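ESAT-6/WXG100 secretion system protein (Streptococcus gallolyticus, PDB 7JQE) is the extracellular region of EsaA, a subunit of the type VIIb secretion system, which probably takes part in exporting protein toxins from the bacterial cell. Local coordinates at residues Q152-L163 with Y476-E485; I271-S279 with T322-T330. All coordinates share one frame; numbering follows the deposited sequence.

How the contacts relate
The two contacts lie near opposite ends of an elongated molecule, their centres about 140 Å apart. From the N terminus the chain runs down helix 102-135 and turns into helix 152-164, whose partner in contact 1, helix 462-491, comes last of all; contact 1 therefore closes a loop of 312 residues. Nested inside that loop is contact 2, where strand 268-275 leaves its sheet and the chain, after the unmodelled residues 280-321, returns to start strand 327-335 in the other sheet. Contact 1 ties an N-terminal helix of the model to its last helix, and contact 2 joins two sheets at the far tip. Both also touch the second subunit.

Contact 1 (Q152-L163 with Y476-E485); sequences QEERKLAIKIDL and YTELTNEIIE. With EDO (1,2-ethanediol), chain L.
Helix 152-163 and helix 476-485 run at 129° to each other, their axes 9.5 Å apart at closest approach, with Lys160 and Thr477 as the nearest CA pair. Between them the side chains interlock as knobs into holes. Ile159 drops into the space framed by Thr477, Thr480, Asn481 and Ile484, its CD1 meeting Thr480 CG2 at 3.7 Å; with CG1 beside the backbone N (chi1 -61°) and the chain then extended, CD1 is carried into the other helix. In return, Thr477 fills the hole among Lys156, Ile159, Lys160 and Leu163. Its CG2 lies 3.7 Å from Lys156 O, while its hydroxyl is hydrogen-bonded to Val473 O of its own helix. At one end Leu163 CD1 packs obliquely on the Tyr476 ring, 3.6 Å from CD2, and the hydroxyl of that tyrosine is bonded to Leu141 N. Tyr476 also packs on Arg127 and Ser131, so helix 462-491 touches helix 102-135 as well; loop residues Leu141 and Tyr146 meet Ile159, and Ile143 meets Ile484.

Toward the other end the contact turns polar. Arg155 slides past Ile484 in the opposite direction, its CD 3.7 Å from Ile484 CD1, and Asn481 lies over one face of the guanidinium, the two planes 16° apart. Lys156 crosses Asn481 at about a right angle, and its CE rests 3.8 Å from CG of Glu478, whose carboxylate forms a salt bridge with Lys129 of the second subunit. Arg155 NH2 stands 4.2 Å from Glu485 OE2, beyond a salt bridge. The Ile159 and Thr477 knobs, in holes lined partly by aliphatic and partly by polar side chains, probably set how the helices sit, while the charged groups round Asn481 probably add longer-range attraction.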
ATOM      1  N   GLN A 152       7.411  52.855 -38.150  1.00102.06           N
ATOM      2  CA  GLN A 152       6.491  52.247 -37.196  1.00 99.09           C
ATOM      3  C   GLN A 152       6.977  50.882 -36.726  1.00 97.84           C
ATOM      4  O   GLN A 152       6.916  50.582 -35.530  1.00 94.33           O
ATOM      5  CB  GLN A 152       5.098  52.134 -37.810  1.00102.37           C
ATOM      6  CG  GLN A 152       4.066  51.533 -36.882  1.00101.85           C
ATOM      7  CD  GLN A 152       2.657  51.666 -37.420  1.00106.75           C
ATOM      8  OE1 GLN A 152       2.332  52.632 -38.110  1.00114.04           O
ATOM      9  NE2 GLN A 152       1.812  50.687 -37.114  1.00102.55           N
ATOM     10  N   GLU A 153       7.454  50.039 -37.643  1.00103.61           N
ATOM     11  CA  GLU A 153       8.002  48.756 -37.219  1.00 96.99           C
ATOM     12  C   GLU A 153       9.277  48.948 -36.407  1.00 98.39           C
ATOM     13  O   GLU A 153       9.526  48.207 -35.450  1.00106.09           O
ATOM     14  CB  GLU A 153       8.257  47.860 -38.432  1.00101.10           C
ATOM     15  CG  GLU A 153       6.991  47.312 -39.084  1.00111.85           C
ATOM     16  CD  GLU A 153       6.182  46.414 -38.156  1.00118.86           C
ATOM     17  OE1 GLU A 153       6.601  46.202 -36.996  1.00120.11           O
ATOM     18  OE2 GLU A 153       5.121  45.916 -38.591  1.00122.79           O
ATOM     19  N   GLU A 154      10.095  49.937 -36.774  1.00105.89           N
ATOM     20  CA  GLU A 154      11.265  50.251 -35.964  1.00105.20           C
ATOM     21  C   GLU A 154      10.861  50.699 -34.566  1.00 98.30           C
ATOM     22  O   GLU A 154      11.595  50.463 -33.600  1.00 87.98           O
ATOM     23  CB  GLU A 154      12.106  51.326 -36.655  1.00105.03           C
ATOM     24  CG  GLU A 154      13.414  51.648 -35.952  1.00113.36           C
ATOM     25  CD  GLU A 154      14.210  52.726 -36.668  1.00122.73           C
ATOM     26  OE1 GLU A 154      13.751  53.212 -37.725  1.00123.76           O
ATOM     27  OE2 GLU A 154      15.296  53.088 -36.168  1.00125.08           O
ATOM     28  N   ARG A 155       9.692  51.335 -34.440  1.00 91.82           N
ATOM     29  CA  ARG A 155       9.211  51.774 -33.135  1.00 88.71           C
ATOM     30  C   ARG A 155       8.723  50.591 -32.304  1.00 94.42           C
ATOM     31  O   ARG A 155       9.062  50.466 -31.122  1.00 92.24           O
ATOM     32  CB  ARG A 155       8.104  52.812 -33.326  1.00 95.25           C
ATOM     33  CG  ARG A 155       7.648  53.515 -32.059  1.00 98.63           C
ATOM     34  CD  ARG A 155       7.182  54.933 -32.382  1.00 99.85           C
ATOM     35  NE  ARG A 155       6.719  55.041 -33.764  1.00105.02           N
ATOM     36  CZ  ARG A 155       5.450  54.928 -34.143  1.00107.84           C
ATOM     37  NH1 ARG A 155       4.503  54.712 -33.242  1.00111.81           N
ATOM     38  NH2 ARG A 155       5.127  55.034 -35.425  1.00106.52           N
ATOM     39  N   LYS A 156       7.929  49.705 -32.913  1.00 90.87           N
ATOM     40  CA  LYS A 156       7.463  48.515 -32.206  1.00 82.01           C
ATOM     41  C   LYS A 156       8.630  47.664 -31.723  1.00 86.05           C
ATOM     42  O   LYS A 156       8.608  47.146 -30.601  1.00 95.31           O
ATOM     43  CB  LYS A 156       6.544  47.695 -33.110  1.00 77.14           C
ATOM     44  CG  LYS A 156       5.097  48.149 -33.103  1.00 81.56           C
ATOM     45  CD  LYS A 156       4.266  47.336 -34.084  1.00 86.01           C
ATOM     46  CE  LYS A 156       2.806  47.292 -33.660  1.00 90.13           C
ATOM     47  NZ  LYS A 156       2.257  48.654 -33.413  1.00 98.89           N
ATOM     48  N   LEU A 157       9.656  47.496 -32.559  1.00 83.17           N
ATOM     49  CA  LEU A 157      10.821  46.721 -32.144  1.00 85.93           C
ATOM     50  C   LEU A 157      11.477  47.339 -30.914  1.00 88.86           C
ATOM     51  O   LEU A 157      11.813  46.637 -29.953  1.00 87.25           O
ATOM     52  CB  LEU A 157      11.820  46.614 -33.296  1.00 83.71           C
ATOM     53  CG  LEU A 157      13.072  45.784 -32.997  1.00 88.32           C
ATOM     54  CD1 LEU A 157      12.695  44.352 -32.626  1.00 81.16           C
ATOM     55  CD2 LEU A 157      14.036  45.803 -34.172  1.00 92.60           C
ATOM     56  N   ALA A 158      11.656  48.664 -30.924  1.00 88.51           N
ATOM     57  CA  ALA A 158      12.280  49.339 -29.791  1.00 88.01           C
ATOM     58  C   ALA A 158      11.454  49.175 -28.520  1.00 84.53           C
ATOM     59  O   ALA A 158      12.010  49.005 -27.429  1.00 82.81           O
ATOM     60  CB  ALA A 158      12.481  50.820 -30.111  1.00 82.58           C
ATOM     61  N   ILE A 159      10.127  49.242 -28.637  1.00 84.32           N
ATOM     62  CA  ILE A 159       9.267  49.076 -27.469  1.00 79.33           C
ATOM     63  C   ILE A 159       9.384  47.659 -26.926  1.00 81.19           C
ATOM     64  O   ILE A 159       9.564  47.450 -25.721  1.00 82.85           O
ATOM     65  CB  ILE A 159       7.809  49.426 -27.821  1.00 82.61           C
ATOM     66  CG1 ILE A 159       7.703  50.887 -28.270  1.00 83.08           C
ATOM     67  CG2 ILE A 159       6.892  49.150 -26.634  1.00 73.10           C
ATOM     68  CD1 ILE A 159       6.343  51.274 -28.825  1.00 79.11           C
ATOM     69  N   LYS A 160       9.290  46.665 -27.811  1.00 83.38           N
ATOM     70  CA  LYS A 160       9.385  45.273 -27.382  1.00 81.31           C
ATOM     71  C   LYS A 160      10.703  45.008 -26.662  1.00 76.45           C
ATOM     72  O   LYS A 160      10.723  44.406 -25.583  1.00 79.91           O
ATOM     73  CB  LYS A 160       9.227  44.350 -28.591  1.00 81.36           C
ATOM     74  CG  LYS A 160       9.543  42.897 -28.316  1.00 77.38           C
ATOM     75  CD  LYS A 160       9.110  42.018 -29.477  1.00 88.14           C
ATOM     76  CE  LYS A 160       7.600  42.065 -29.670  1.00 94.57           C
ATOM     77  NZ  LYS A 160       7.135  41.142 -30.745  1.00100.31           N
ATOM     78  N   ILE A 161      11.816  45.460 -27.241  1.00 79.61           N
ATOM     79  CA  ILE A 161      13.120  45.229 -26.626  1.00 73.69           C
ATOM     80  C   ILE A 161      13.182  45.857 -25.241  1.00 83.97           C
ATOM     81  O   ILE A 161      13.800  45.307 -24.321  1.00 90.77           O
ATOM     82  CB  ILE A 161      14.243  45.756 -27.537  1.00 76.27           C
ATOM     83  CG1 ILE A 161      14.316  44.930 -28.823  1.00 78.78           C
ATOM     84  CG2 ILE A 161      15.574  45.746 -26.802  1.00 77.28           C
ATOM     85  CD1 ILE A 161      15.424  45.352 -29.757  1.00 82.36           C
ATOM     86  N   ASP A 162      12.544  47.017 -25.065  1.00 81.66           N
ATOM     87  CA  ASP A 162      12.540  47.655 -23.750  1.00 81.78           C
ATOM     88  C   ASP A 162      11.682  46.880 -22.757  1.00 78.55           C
ATOM     89  O   ASP A 162      12.021  46.797 -21.570  1.00 79.82           O
ATOM     90  CB  ASP A 162      12.057  49.100 -23.862  1.00 80.77           C
ATOM     91  CG  ASP A 162      13.164  50.059 -24.259  1.00 92.95           C
ATOM     92  OD1 ASP A 162      14.342  49.771 -23.959  1.00 96.97           O
ATOM     93  OD2 ASP A 162      12.857  51.106 -24.867  1.00 93.42           O
ATOM     94  N   LEU A 163      10.565  46.312 -23.214  1.00 73.36           N
ATOM     95  CA  LEU A 163       9.687  45.583 -22.303  1.00 72.17           C
ATOM     96  C   LEU A 163      10.319  44.272 -21.849  1.00 74.89           C
ATOM     97  O   LEU A 163      10.192  43.890 -20.680  1.00 70.51           O
ATOM     98  CB  LEU A 163       8.334  45.330 -22.967  1.00 75.31           C
ATOM     99  CG  LEU A 163       7.439  46.563 -23.096  1.00 77.62           C
ATOM    100  CD1 LEU A 163       6.270  46.311 -24.038  1.00 73.10           C
ATOM    101  CD2 LEU A 163       6.937  46.986 -21.725  1.00 77.90           C
ATOM    102  N   TYR A 476       0.729  44.825 -25.165  1.00 77.27           N
ATOM    103  CA  TYR A 476       1.225  46.079 -24.608  1.00 71.64           C
ATOM    104  C   TYR A 476       1.956  46.902 -25.666  1.00 74.88           C
ATOM    105  O   TYR A 476       1.786  48.125 -25.741  1.00 75.05           O
ATOM    106  CB  TYR A 476       2.136  45.799 -23.410  1.00 68.42           C
ATOM    107  CG  TYR A 476       2.324  46.996 -22.504  1.00 73.72           C
ATOM    108  CD1 TYR A 476       1.453  47.236 -21.449  1.00 68.55           C
ATOM    109  CD2 TYR A 476       3.361  47.896 -22.715  1.00 75.80           C
ATOM    110  CE1 TYR A 476       1.612  48.338 -20.623  1.00 78.99           C
ATOM    111  CE2 TYR A 476       3.528  49.003 -21.896  1.00 82.62           C
ATOM    112  CZ  TYR A 476       2.651  49.219 -20.852  1.00 79.39           C
ATOM    113  OH  TYR A 476       2.814  50.320 -20.040  1.00 78.55           O
ATOM    114  N   THR A 477       2.767  46.246 -26.500  1.00 75.10           N
ATOM    115  CA  THR A 477       3.494  46.963 -27.543  1.00 76.48           C
ATOM    116  C   THR A 477       2.532  47.678 -28.484  1.00 79.63           C
ATOM    117  O   THR A 477       2.693  48.872 -28.769  1.00 83.55           O
ATOM    118  CB  THR A 477       4.389  45.998 -28.325  1.00 75.05           C
ATOM    119  OG1 THR A 477       5.349  45.407 -27.443  1.00 74.61           O
ATOM    120  CG2 THR A 477       5.124  46.734 -29.429  1.00 87.22           C
ATOM    121  N   GLU A 478       1.516  46.961 -28.968  1.00 78.61           N
ATOM    122  CA  GLU A 478       0.587  47.549 -29.928  1.00 80.82           C
ATOM    123  C   GLU A 478      -0.213  48.686 -29.304  1.00 79.48           C
ATOM    124  O   GLU A 478      -0.509  49.684 -29.973  1.00 80.45           O
ATOM    125  CB  GLU A 478      -0.338  46.467 -30.487  1.00 72.97           C
ATOM    126  CG  GLU A 478       0.388  45.446 -31.345  1.00 81.33           C
ATOM    127  CD  GLU A 478      -0.522  44.351 -31.867  1.00 88.56           C
ATOM    128  OE1 GLU A 478      -1.711  44.330 -31.487  1.00 87.86           O
ATOM    129  OE2 GLU A 478      -0.044  43.508 -32.657  1.00 92.91           O
ATOM    130  N   LEU A 479      -0.572  48.558 -28.025  1.00 77.53           N
ATOM    131  CA  LEU A 479      -1.291  49.638 -27.359  1.00 72.96           C
ATOM    132  C   LEU A 479      -0.394  50.852 -27.148  1.00 79.82           C
ATOM    133  O   LEU A 479      -0.848  51.994 -27.286  1.00 81.27           O
ATOM    134  CB  LEU A 479      -1.860  49.152 -26.030  1.00 71.45           C
ATOM    135  CG  LEU A 479      -2.983  48.120 -26.136  1.00 77.24           C
ATOM    136  CD1 LEU A 479      -3.080  47.302 -24.853  1.00 68.63           C
ATOM    137  CD2 LEU A 479      -4.301  48.804 -26.444  1.00 70.81           C
ATOM    138  N   THR A 480       0.878  50.630 -26.807  1.00 74.54           N
ATOM    139  CA  THR A 480       1.802  51.753 -26.687  1.00 82.57           C
ATOM    140  C   THR A 480       2.004  52.434 -28.034  1.00 83.86           C
ATOM    141  O   THR A 480       1.991  53.667 -28.125  1.00 79.24           O
ATOM    142  CB  THR A 480       3.142  51.284 -26.120  1.00 76.15           C
ATOM    143  OG1 THR A 480       2.964  50.842 -24.771  1.00 85.67           O
ATOM    144  CG2 THR A 480       4.147  52.426 -26.134  1.00 79.93           C
ATOM    145  N   ASN A 481       2.182  51.646 -29.096  1.00 86.35           N
ATOM    146  CA  ASN A 481       2.347  52.219 -30.424  1.00 86.99           C
ATOM    147  C   ASN A 481       1.119  53.017 -30.838  1.00 87.05           C
ATOM    148  O   ASN A 481       1.237  54.045 -31.516  1.00 92.69           O
ATOM    149  CB  ASN A 481       2.635  51.111 -31.437  1.00 87.31           C
ATOM    150  CG  ASN A 481       2.889  51.652 -32.826  1.00 89.45           C
ATOM    151  OD1 ASN A 481       3.984  52.123 -33.130  1.00 89.77           O
ATOM    152  ND2 ASN A 481       1.874  51.593 -33.679  1.00 87.67           N
ATOM    153  N   GLU A 482      -0.071  52.559 -30.442  1.00 78.62           N
ATOM    154  CA  GLU A 482      -1.291  53.280 -30.792  1.00 79.10           C
ATOM    155  C   GLU A 482      -1.381  54.604 -30.045  1.00 91.55           C
ATOM    156  O   GLU A 482      -1.807  55.619 -30.613  1.00 89.13           O
ATOM    157  CB  GLU A 482      -2.512  52.403 -30.512  1.00 77.58           C
ATOM    158  CG  GLU A 482      -2.637  51.212 -31.460  1.00 77.17           C
ATOM    159  CD  GLU A 482      -3.234  49.982 -30.797  1.00 82.63           C
ATOM    160  OE1 GLU A 482      -3.629  50.070 -29.618  1.00 84.38           O
ATOM    161  OE2 GLU A 482      -3.305  48.925 -31.456  1.00 74.92           O
ATOM    162  N   ILE A 483      -0.969  54.620 -28.774  1.00 83.37           N
ATOM    163  CA  ILE A 483      -0.937  55.874 -28.025  1.00 85.34           C
ATOM    164  C   ILE A 483      -0.016  56.880 -28.706  1.00 86.63           C
ATOM    165  O   ILE A 483      -0.335  58.070 -28.809  1.00 90.87           O
ATOM    166  CB  ILE A 483      -0.510  55.615 -26.569  1.00 86.00           C
ATOM    167  CG1 ILE A 483      -1.480  54.640 -25.896  1.00 84.75           C
ATOM    168  CG2 ILE A 483      -0.429  56.922 -25.799  1.00 80.53           C
ATOM    169  CD1 ILE A 483      -1.116  54.303 -24.473  1.00 76.53           C
ATOM    170  N   ILE A 484       1.144  56.418 -29.175  1.00 88.41           N
ATOM    171  CA  ILE A 484       2.087  57.308 -29.843  1.00 84.54           C
ATOM    172  C   ILE A 484       1.448  57.917 -31.083  1.00 93.49           C
ATOM    173  O   ILE A 484       1.553  59.125 -31.330  1.00 94.12           O
ATOM    174  CB  ILE A 484       3.383  56.554 -30.185  1.00 86.39           C
ATOM    175  CG1 ILE A 484       4.181  56.265 -28.912  1.00 95.78           C
ATOM    176  CG2 ILE A 484       4.213  57.334 -31.187  1.00 87.05           C
ATOM    177  CD1 ILE A 484       5.446  55.458 -29.144  1.00 93.25           C
ATOM    178  N   GLU A 485       0.766  57.091 -31.880  1.00 88.44           N
ATOM    179  CA  GLU A 485       0.139  57.605 -33.092  1.00 89.65           C
ATOM    180  C   GLU A 485      -1.009  58.555 -32.766  1.00 94.08           C
ATOM    181  O   GLU A 485      -1.190  59.572 -33.446  1.00 94.98           O
ATOM    182  CB  GLU A 485      -0.338  56.449 -33.969  1.00 86.33           C
ATOM    183  CG  GLU A 485       0.774  55.815 -34.785  1.00103.88           C
ATOM    184  CD  GLU A 485       0.314  54.591 -35.555  1.00121.12           C
ATOM    185  OE1 GLU A 485      -0.853  54.178 -35.381  1.00124.40           O
ATOM    186  OE2 GLU A 485       1.121  54.041 -36.334  1.00128.26           O
TER
HETATM  187  C1  EDO L 711      15.951  52.736 -25.363  1.00105.15           C
HETATM  188  O1  EDO L 711      14.691  53.335 -25.040  1.00104.89           O
HETATM  189  C2  EDO L 711      16.312  53.057 -26.809  1.00103.04           C
HETATM  190  O2  EDO L 711      17.589  52.488 -27.122  1.00101.48           O

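Contact 2 (I271-S279 with T322-T330); sequences ISVDVAPTS and TKEDPTTVT
This is a meeting of two chain segments at the tip of the beta domain, where the end of strand 268-275 and the tail that follows it pass the approach to strand 327-335. The touching parts run 151° apart, nearly antiparallel, but the strands belong to different sheets and are not paired as neighbours. The hydrogen bond between the segments runs from backbone to side chain: Thr278 N donates to Thr327 OG1 at 3.2 Å, with a nearly straight N-H...O angle of 159°. Thr327 presents that oxygen because OG1 lies beside its own backbone N (chi1 -44°), and the same hydroxyl gives a weak hydrogen bond to Asp325 O. One threonine thus links the tail of the first segment to the loop that leads into its own strand.

Pro277 presses against the same hydroxyl, with CB 3.4 Å from Thr327 OG1 and 3.7 Å from Asp325 O. Its ring lies alongside Glu324, the two side chains pointing the same way. Beyond the bonded oxygen, the methyls Thr278 CG2 and Thr327 CG2 meet at 3.8 Å.

Deeper in the domain, Val275 CG1 and Val329 CG2 face each other across 4.3 Å. These valines appear to mark the start of the apolar layer between the two sheets: Val275 also touches Ile351 and Leu357, Val329 touches Leu377, and both reach Ile379. Strand 268-275 bonds along its backbone to strand 355-363, strand 327-335 to strand 348-351, and on the second subunit Arg383 forms a salt bridge with Asp274.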
ATOM      1  N   ILE A 271       4.616 -51.993  40.869  1.00 84.41           N
ATOM      2  CA  ILE A 271       3.950 -53.156  40.301  1.00 79.88           C
ATOM      3  C   ILE A 271       3.987 -54.281  41.324  1.00 72.44           C
ATOM      4  O   ILE A 271       4.760 -54.255  42.283  1.00 83.87           O
ATOM      5  CB  ILE A 271       4.598 -53.613  38.979  1.00 79.72           C
ATOM      6  CG1 ILE A 271       6.061 -53.982  39.218  1.00 82.50           C
ATOM      7  CG2 ILE A 271       4.482 -52.526  37.932  1.00 88.24           C
ATOM      8  CD1 ILE A 271       6.931 -53.801  38.010  1.00 85.43           C
ATOM      9  N   SER A 272       3.136 -55.279  41.106  1.00 73.82           N
ATOM     10  CA  SER A 272       2.986 -56.387  42.038  1.00 78.00           C
ATOM     11  C   SER A 272       3.039 -57.699  41.271  1.00 87.92           C
ATOM     12  O   SER A 272       2.275 -57.900  40.321  1.00 91.92           O
ATOM     13  CB  SER A 272       1.673 -56.271  42.818  1.00 85.66           C
ATOM     14  OG  SER A 272       1.562 -57.305  43.782  1.00106.65           O
ATOM     15  N   VAL A 273       3.935 -58.590  41.687  1.00 90.41           N
ATOM     16  CA  VAL A 273       4.099 -59.895  41.061  1.00 87.73           C
ATOM     17  C   VAL A 273       3.799 -60.976  42.091  1.00 89.59           C
ATOM     18  O   VAL A 273       3.992 -60.783  43.296  1.00 93.76           O
ATOM     19  CB  VAL A 273       5.520 -60.066  40.478  1.00 87.78           C
ATOM     20  CG1 VAL A 273       6.566 -59.832  41.557  1.00 85.25           C
ATOM     21  CG2 VAL A 273       5.684 -61.448  39.860  1.00 91.50           C
ATOM     22  N   ASP A 274       3.311 -62.119  41.609  1.00 80.41           N
ATOM     23  CA  ASP A 274       2.985 -63.259  42.460  1.00 83.16           C
ATOM     24  C   ASP A 274       4.097 -64.296  42.331  1.00 83.69           C
ATOM     25  O   ASP A 274       4.201 -64.983  41.309  1.00 84.19           O
ATOM     26  CB  ASP A 274       1.629 -63.858  42.087  1.00 85.26           C
ATOM     27  CG  ASP A 274       0.494 -62.854  42.193  1.00 91.31           C
ATOM     28  OD1 ASP A 274      -0.336 -62.790  41.262  1.00 95.63           O
ATOM     29  OD2 ASP A 274       0.437 -62.117  43.200  1.00 96.32           O
ATOM     30  N   VAL A 275       4.926 -64.405  43.363  1.00 80.44           N
ATOM     31  CA  VAL A 275       6.022 -65.358  43.379  1.00 81.44           C
ATOM     32  C   VAL A 275       5.623 -66.561  44.224  1.00 87.31           C
ATOM     33  O   VAL A 275       4.728 -66.497  45.074  1.00 89.27           O
ATOM     34  CB  VAL A 275       7.332 -64.726  43.902  1.00 81.40           C
ATOM     35  CG1 VAL A 275       7.769 -63.580  43.001  1.00 77.28           C
ATOM     36  CG2 VAL A 275       7.158 -64.255  45.336  1.00 79.82           C
ATOM     37  N   ALA A 276       6.302 -67.684  43.987  1.00 86.91           N
ATOM     38  CA  ALA A 276       6.051 -68.924  44.704  1.00 90.37           C
ATOM     39  C   ALA A 276       7.327 -69.751  44.714  1.00 84.59           C
ATOM     40  O   ALA A 276       8.047 -69.777  43.705  1.00 84.03           O
ATOM     41  CB  ALA A 276       4.910 -69.731  44.075  1.00 83.70           C
ATOM     42  N   PRO A 277       7.634 -70.426  45.818  1.00 86.44           N
ATOM     43  CA  PRO A 277       8.847 -71.248  45.867  1.00 93.29           C
ATOM     44  C   PRO A 277       8.761 -72.427  44.910  1.00 93.83           C
ATOM     45  O   PRO A 277       7.687 -72.811  44.439  1.00 98.01           O
ATOM     46  CB  PRO A 277       8.900 -71.716  47.325  1.00 93.87           C
ATOM     47  CG  PRO A 277       7.474 -71.667  47.784  1.00 91.43           C
ATOM     48  CD  PRO A 277       6.867 -70.488  47.075  1.00 87.31           C
ATOM     49  N   THR A 278       9.926 -73.001  44.614  1.00101.10           N
ATOM     50  CA  THR A 278      10.015 -74.206  43.793  1.00110.33           C
ATOM     51  C   THR A 278      10.024 -75.418  44.719  1.00126.14           C
ATOM     52  O   THR A 278      10.978 -75.626  45.478  1.00127.45           O
ATOM     53  CB  THR A 278      11.260 -74.181  42.907  1.00108.80           C
ATOM     54  OG1 THR A 278      12.391 -74.657  43.645  1.00 99.36           O
ATOM     55  CG2 THR A 278      11.542 -72.761  42.419  1.00 88.01           C
ATOM     56  N   SER A 279       8.958 -76.210  44.662  1.00123.26           N
ATOM     57  CA  SER A 279       8.825 -77.398  45.498  1.00105.88           C
ATOM     58  C   SER A 279      10.075 -78.268  45.450  1.00100.53           C
ATOM     59  O   SER A 279      10.063 -79.410  45.918  1.00105.19           O
ATOM     60  CB  SER A 279       7.604 -78.214  45.066  1.00104.42           C
ATOM     61  OG  SER A 279       7.639 -78.493  43.674  1.00 94.40           O
ATOM     62  N   THR A 322       6.677 -81.724  52.321  1.00158.99           N
ATOM     63  CA  THR A 322       6.612 -80.273  52.435  1.00155.31           C
ATOM     64  C   THR A 322       7.978 -79.657  52.153  1.00151.77           C
ATOM     65  O   THR A 322       8.340 -78.628  52.726  1.00155.11           O
ATOM     66  CB  THR A 322       6.126 -79.835  53.832  1.00159.79           C
ATOM     67  OG1 THR A 322       4.967 -80.594  54.196  1.00165.54           O
ATOM     68  CG2 THR A 322       5.770 -78.352  53.837  1.00159.84           C
ATOM     69  N   LYS A 323       8.739 -80.297  51.264  1.00141.28           N
ATOM     70  CA  LYS A 323      10.063 -79.809  50.881  1.00131.87           C
ATOM     71  C   LYS A 323       9.946 -78.660  49.874  1.00124.56           C
ATOM     72  O   LYS A 323      10.386 -78.741  48.728  1.00123.32           O
ATOM     73  CB  LYS A 323      10.909 -80.949  50.329  1.00123.52           C
ATOM     74  CG  LYS A 323      10.115 -82.073  49.684  1.00119.46           C
ATOM     75  CD  LYS A 323       9.701 -83.113  50.717  1.00112.21           C
ATOM     76  CE  LYS A 323       9.039 -84.322  50.069  1.00109.17           C
ATOM     77  NZ  LYS A 323       8.848 -85.439  51.048  1.00109.23           N
ATOM     78  N   GLU A 324       9.326 -77.570  50.333  1.00122.07           N
ATOM     79  CA  GLU A 324       9.235 -76.329  49.560  1.00124.29           C
ATOM     80  C   GLU A 324      10.397 -75.433  49.980  1.00122.04           C
ATOM     81  O   GLU A 324      10.275 -74.546  50.829  1.00115.43           O
ATOM     82  CB  GLU A 324       7.888 -75.656  49.778  1.00124.99           C
ATOM     83  CG  GLU A 324       7.530 -75.489  51.242  1.00130.79           C
ATOM     84  CD  GLU A 324       6.154 -74.894  51.443  1.00130.98           C
ATOM     85  OE1 GLU A 324       5.801 -73.942  50.711  1.00107.35           O
ATOM     86  OE2 GLU A 324       5.423 -75.388  52.330  1.00143.35           O
ATOM     87  N   ASP A 325      11.546 -75.677  49.358  1.00126.38           N
ATOM     88  CA  ASP A 325      12.793 -75.075  49.795  1.00128.65           C
ATOM     89  C   ASP A 325      12.788 -73.563  49.575  1.00122.60           C
ATOM     90  O   ASP A 325      11.995 -73.037  48.790  1.00120.93           O
ATOM     91  CB  ASP A 325      13.967 -75.706  49.050  1.00130.66           C
ATOM     92  CG  ASP A 325      13.540 -76.864  48.167  1.00128.30           C
ATOM     93  OD1 ASP A 325      12.890 -76.614  47.127  1.00126.02           O
ATOM     94  OD2 ASP A 325      13.849 -78.023  48.515  1.00126.84           O
ATOM     95  N   PRO A 326      13.666 -72.843  50.271  1.00110.88           N
ATOM     96  CA  PRO A 326      13.768 -71.395  50.055  1.00100.39           C
ATOM     97  C   PRO A 326      14.136 -71.075  48.612  1.00102.68           C
ATOM     98  O   PRO A 326      14.929 -71.776  47.980  1.00101.48           O
ATOM     99  CB  PRO A 326      14.873 -70.969  51.027  1.00 95.43           C
ATOM    100  CG  PRO A 326      14.877 -72.036  52.088  1.00103.39           C
ATOM    101  CD  PRO A 326      14.518 -73.307  51.381  1.00 98.18           C
ATOM    102  N   THR A 327      13.550 -69.996  48.094  1.00 90.59           N
ATOM    103  CA  THR A 327      13.757 -69.571  46.715  1.00 94.25           C
ATOM    104  C   THR A 327      14.041 -68.076  46.695  1.00 90.83           C
ATOM    105  O   THR A 327      13.260 -67.285  47.234  1.00 87.03           O
ATOM    106  CB  THR A 327      12.539 -69.893  45.844  1.00 90.86           C
ATOM    107  OG1 THR A 327      12.082 -71.223  46.132  1.00 93.93           O
ATOM    108  CG2 THR A 327      12.904 -69.803  44.374  1.00 86.81           C
ATOM    109  N   THR A 328      15.153 -67.696  46.074  1.00 93.54           N
ATOM    110  CA  THR A 328      15.639 -66.323  46.097  1.00 99.43           C
ATOM    111  C   THR A 328      15.200 -65.594  44.830  1.00 97.34           C
ATOM    112  O   THR A 328      15.477 -66.049  43.714  1.00 98.54           O
ATOM    113  CB  THR A 328      17.162 -66.293  46.236  1.00107.16           C
ATOM    114  OG1 THR A 328      17.759 -66.931  45.101  1.00115.77           O
ATOM    115  CG2 THR A 328      17.593 -67.021  47.507  1.00 93.40           C
ATOM    116  N   VAL A 329      14.519 -64.465  45.009  1.00 88.27           N
ATOM    117  CA  VAL A 329      14.041 -63.629  43.914  1.00 82.40           C
ATOM    118  C   VAL A 329      14.860 -62.347  43.898  1.00 87.21           C
ATOM    119  O   VAL A 329      15.086 -61.735  44.949  1.00 82.43           O
ATOM    120  CB  VAL A 329      12.539 -63.325  44.063  1.00 85.09           C
ATOM    121  CG1 VAL A 329      12.049 -62.462  42.908  1.00 80.00           C
ATOM    122  CG2 VAL A 329      11.746 -64.625  44.152  1.00 80.90           C
ATOM    123  N   THR A 330      15.299 -61.935  42.706  1.00 79.85           N
ATOM    124  CA  THR A 330      16.228 -60.820  42.581  1.00 80.27           C
ATOM    125  C   THR A 330      15.873 -59.953  41.380  1.00 79.09           C
ATOM    126  O   THR A 330      15.072 -60.329  40.519  1.00 82.68           O
ATOM    127  CB  THR A 330      17.677 -61.301  42.438  1.00 86.42           C
ATOM    128  OG1 THR A 330      17.838 -61.957  41.174  1.00 84.75           O
ATOM    129  CG2 THR A 330      18.035 -62.262  43.562  1.00 83.37           C
TER